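Local coordinates for molybdenum ABC transporter, periplasmic molybdenum-binding protein (Vibrio cholerae, PDB 4RXL) that binds tungstate and probably molybdate in the periplasm, serving as the solute-binding component of an ABC transporter, at residues A53-S58 / A209-Y214. Residues are numbered along the deposited sequence; the frame is centred on the assembly and turned at random.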
loop_
_atom_site.group_PDB
_atom_site.type_symbol
_atom_site.label_atom_id
_atom_site.label_comp_id
_atom_site.label_asym_id
_atom_site.label_seq_id
_atom_site.Cartn_x
_atom_site.Cartn_y
_atom_site.Cartn_z
ATOM N N ALA A 53 -6.344 -14.672 -11.999
ATOM C CA ALA A 53 -6.616 -13.425 -11.357
ATOM C C ALA A 53 -7.610 -12.743 -12.253
ATOM O O ALA A 53 -7.426 -12.700 -13.459
ATOM C CB ALA A 53 -5.357 -12.598 -11.225
ATOM N N ASP A 54 -8.705 -12.297 -11.669
ATOM C CA ASP A 54 -9.734 -11.580 -12.415
ATOM C C ASP A 54 -9.557 -10.082 -12.281
ATOM O O ASP A 54 -9.830 -9.340 -13.210
ATOM C CB ASP A 54 -11.110 -12.028 -11.943
ATOM C CG ASP A 54 -11.363 -13.511 -12.233
ATOM O OD1 ASP A 54 -11.559 -13.864 -13.421
ATOM O OD2 ASP A 54 -11.353 -14.343 -11.285
ATOM N N LEU A 55 -9.110 -9.656 -11.119
ATOM C CA LEU A 55 -8.933 -8.237 -10.783
ATOM C C LEU A 55 -7.640 -8.057 -10.050
ATOM O O LEU A 55 -7.249 -8.934 -9.251
ATOM C CB LEU A 55 -10.045 -7.746 -9.843
ATOM C CG LEU A 55 -11.507 -7.745 -10.287
ATOM C CD1 LEU A 55 -12.360 -7.240 -9.137
ATOM C CD2 LEU A 55 -11.681 -6.882 -11.512
ATOM N N PHE A 56 -7.028 -6.902 -10.264
ATOM C CA PHE A 56 -5.789 -6.509 -9.591
ATOM C C PHE A 56 -5.848 -5.088 -9.077
ATOM O O PHE A 56 -6.145 -4.181 -9.808
ATOM C CB PHE A 56 -4.618 -6.653 -10.571
ATOM C CG PHE A 56 -3.258 -6.206 -10.020
ATOM C CD1 PHE A 56 -2.784 -6.588 -8.771
ATOM C CD2 PHE A 56 -2.439 -5.421 -10.796
ATOM C CE1 PHE A 56 -1.513 -6.195 -8.348
ATOM C CE2 PHE A 56 -1.197 -5.006 -10.352
ATOM C CZ PHE A 56 -0.725 -5.413 -9.143
ATOM N N ILE A 57 -5.585 -4.888 -7.801
ATOM C CA ILE A 57 -5.486 -3.548 -7.225
ATOM C C ILE A 57 -4.045 -3.344 -6.803
ATOM O O ILE A 57 -3.531 -4.037 -5.932
ATOM C CB ILE A 57 -6.414 -3.377 -5.997
ATOM C CG1 ILE A 57 -7.880 -3.565 -6.430
ATOM C CG2 ILE A 57 -6.193 -2.033 -5.291
ATOM C CD1 ILE A 57 -8.850 -3.632 -5.257
ATOM N N SER A 58 -3.390 -2.379 -7.410
ATOM C CA SER A 58 -1.999 -2.035 -7.078
ATOM C C SER A 58 -1.917 -0.811 -6.189
ATOM O O SER A 58 -2.798 0.037 -6.218
ATOM C CB SER A 58 -1.286 -1.752 -8.388
ATOM O OG SER A 58 0.074 -1.441 -8.179
ATOM N N ALA A 209 -16.921 -7.337 -14.338
ATOM C CA ALA A 209 -17.486 -6.008 -14.640
ATOM C C ALA A 209 -18.428 -5.466 -13.546
ATOM O O ALA A 209 -18.394 -4.262 -13.216
ATOM C CB ALA A 209 -18.202 -6.027 -15.992
ATOM N N GLU A 210 -19.278 -6.340 -13.001
ATOM C CA GLU A 210 -20.191 -5.960 -11.910
ATOM C C GLU A 210 -19.426 -5.634 -10.615
ATOM O O GLU A 210 -19.784 -4.707 -9.898
ATOM C CB GLU A 210 -21.223 -7.048 -11.657
ATOM C CG GLU A 210 -22.166 -7.242 -12.840
ATOM C CD GLU A 210 -23.104 -8.422 -12.686
ATOM O OE1 GLU A 210 -23.614 -8.899 -13.727
ATOM O OE2 GLU A 210 -23.332 -8.867 -11.538
ATOM N N TRP A 211 -18.372 -6.379 -10.327
ATOM C CA TRP A 211 -17.509 -6.031 -9.192
ATOM C C TRP A 211 -16.899 -4.643 -9.340
ATOM O O TRP A 211 -16.891 -3.838 -8.398
ATOM C CB TRP A 211 -16.377 -7.053 -9.004
ATOM C CG TRP A 211 -16.483 -7.775 -7.727
ATOM C CD1 TRP A 211 -17.007 -9.025 -7.510
ATOM C CD2 TRP A 211 -16.088 -7.278 -6.451
ATOM N NE1 TRP A 211 -16.944 -9.337 -6.168
ATOM C CE2 TRP A 211 -16.388 -8.278 -5.499
ATOM C CE3 TRP A 211 -15.511 -6.088 -6.019
ATOM C CZ2 TRP A 211 -16.122 -8.111 -4.147
ATOM C CZ3 TRP A 211 -15.245 -5.930 -4.678
ATOM C CH2 TRP A 211 -15.554 -6.923 -3.761
ATOM N N VAL A 212 -16.362 -4.388 -10.526
ATOM C CA VAL A 212 -15.720 -3.107 -10.838
ATOM C C VAL A 212 -16.735 -1.957 -10.677
ATOM O O VAL A 212 -16.422 -0.920 -10.071
ATOM C CB VAL A 212 -15.087 -3.167 -12.248
ATOM C CG1 VAL A 212 -14.697 -1.781 -12.751
ATOM C CG2 VAL A 212 -13.880 -4.105 -12.225
ATOM N N ALA A 213 -17.954 -2.157 -11.186
ATOM C CA ALA A 213 -19.026 -1.159 -11.056
ATOM C C ALA A 213 -19.305 -0.847 -9.583
ATOM O O ALA A 213 -19.448 0.321 -9.208
ATOM C CB ALA A 213 -20.299 -1.623 -11.760
ATOM N N TYR A 214 -19.338 -1.886 -8.746
ATOM C CA TYR A 214 -19.543 -1.698 -7.316
ATOM C C TYR A 214 -18.356 -0.956 -6.686
ATOM O O TYR A 214 -18.567 -0.011 -5.908
ATOM C CB TYR A 214 -19.806 -3.037 -6.597
ATOM C CG TYR A 214 -19.690 -2.929 -5.089
ATOM C CD1 TYR A 214 -20.710 -2.371 -4.317
ATOM C CD2 TYR A 214 -18.525 -3.316 -4.445
ATOM C CE1 TYR A 214 -20.580 -2.248 -2.941
ATOM C CE2 TYR A 214 -18.392 -3.201 -3.079
ATOM C CZ TYR A 214 -19.404 -2.668 -2.338
ATOM O OH TYR A 214 -19.237 -2.548 -0.980
#
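A small, wholly apolar helix-on-sheet contact joins L55, on the short strand 55-57, to W211 and V212 on helix 206-215; it is a buried contact, on the inner face of a helix that covers the sheet of one lobe of this periplasmic binding protein, away from the tungstate pocket. The side chain of L55 does all the reaching from the strand, and its two methyls divide the work. CD2 meets the V212 methyl CG2 at 3.6 Å, a snug methyl-to-methyl approach. CD1 goes to the root of the tryptophan, 4.0 Å from W211 CB. The side chains of L55 and W211 cross at about a right angle, and the leucine touches the tryptophan at CB. With CG anti to the carbonyl carbon (chi1 -63°) and CD1 anti to CA (chi2 179°), the L55 chain runs straight out to CD1, and CD2 is the branch bent off it; the two methyls fork over the consecutive residues W211 and V212. In V212, chi1 of 167° sets CG1 anti to the backbone N and leaves CG2 as the methyl turned to the leucine. The backbones stay well apart, with L55 CA 8.5 Å from V212 CA, and no hydrogen bond crosses; only 112 Å² is buried, both sides summed. Next to L55, D54 is held by polar bonds instead, with a salt bridge to K205 and hydrogen bonds to N203 and the backbone N of H7. Strand 55-57 lies between strand 6-11, parallel to it, and strand 195-201, antiparallel. L55 also touches I8 of the former and Q201 of the latter, which V212 touches too, while W211 packs on L6 and reaches V22 and Y25 of helix 15-28.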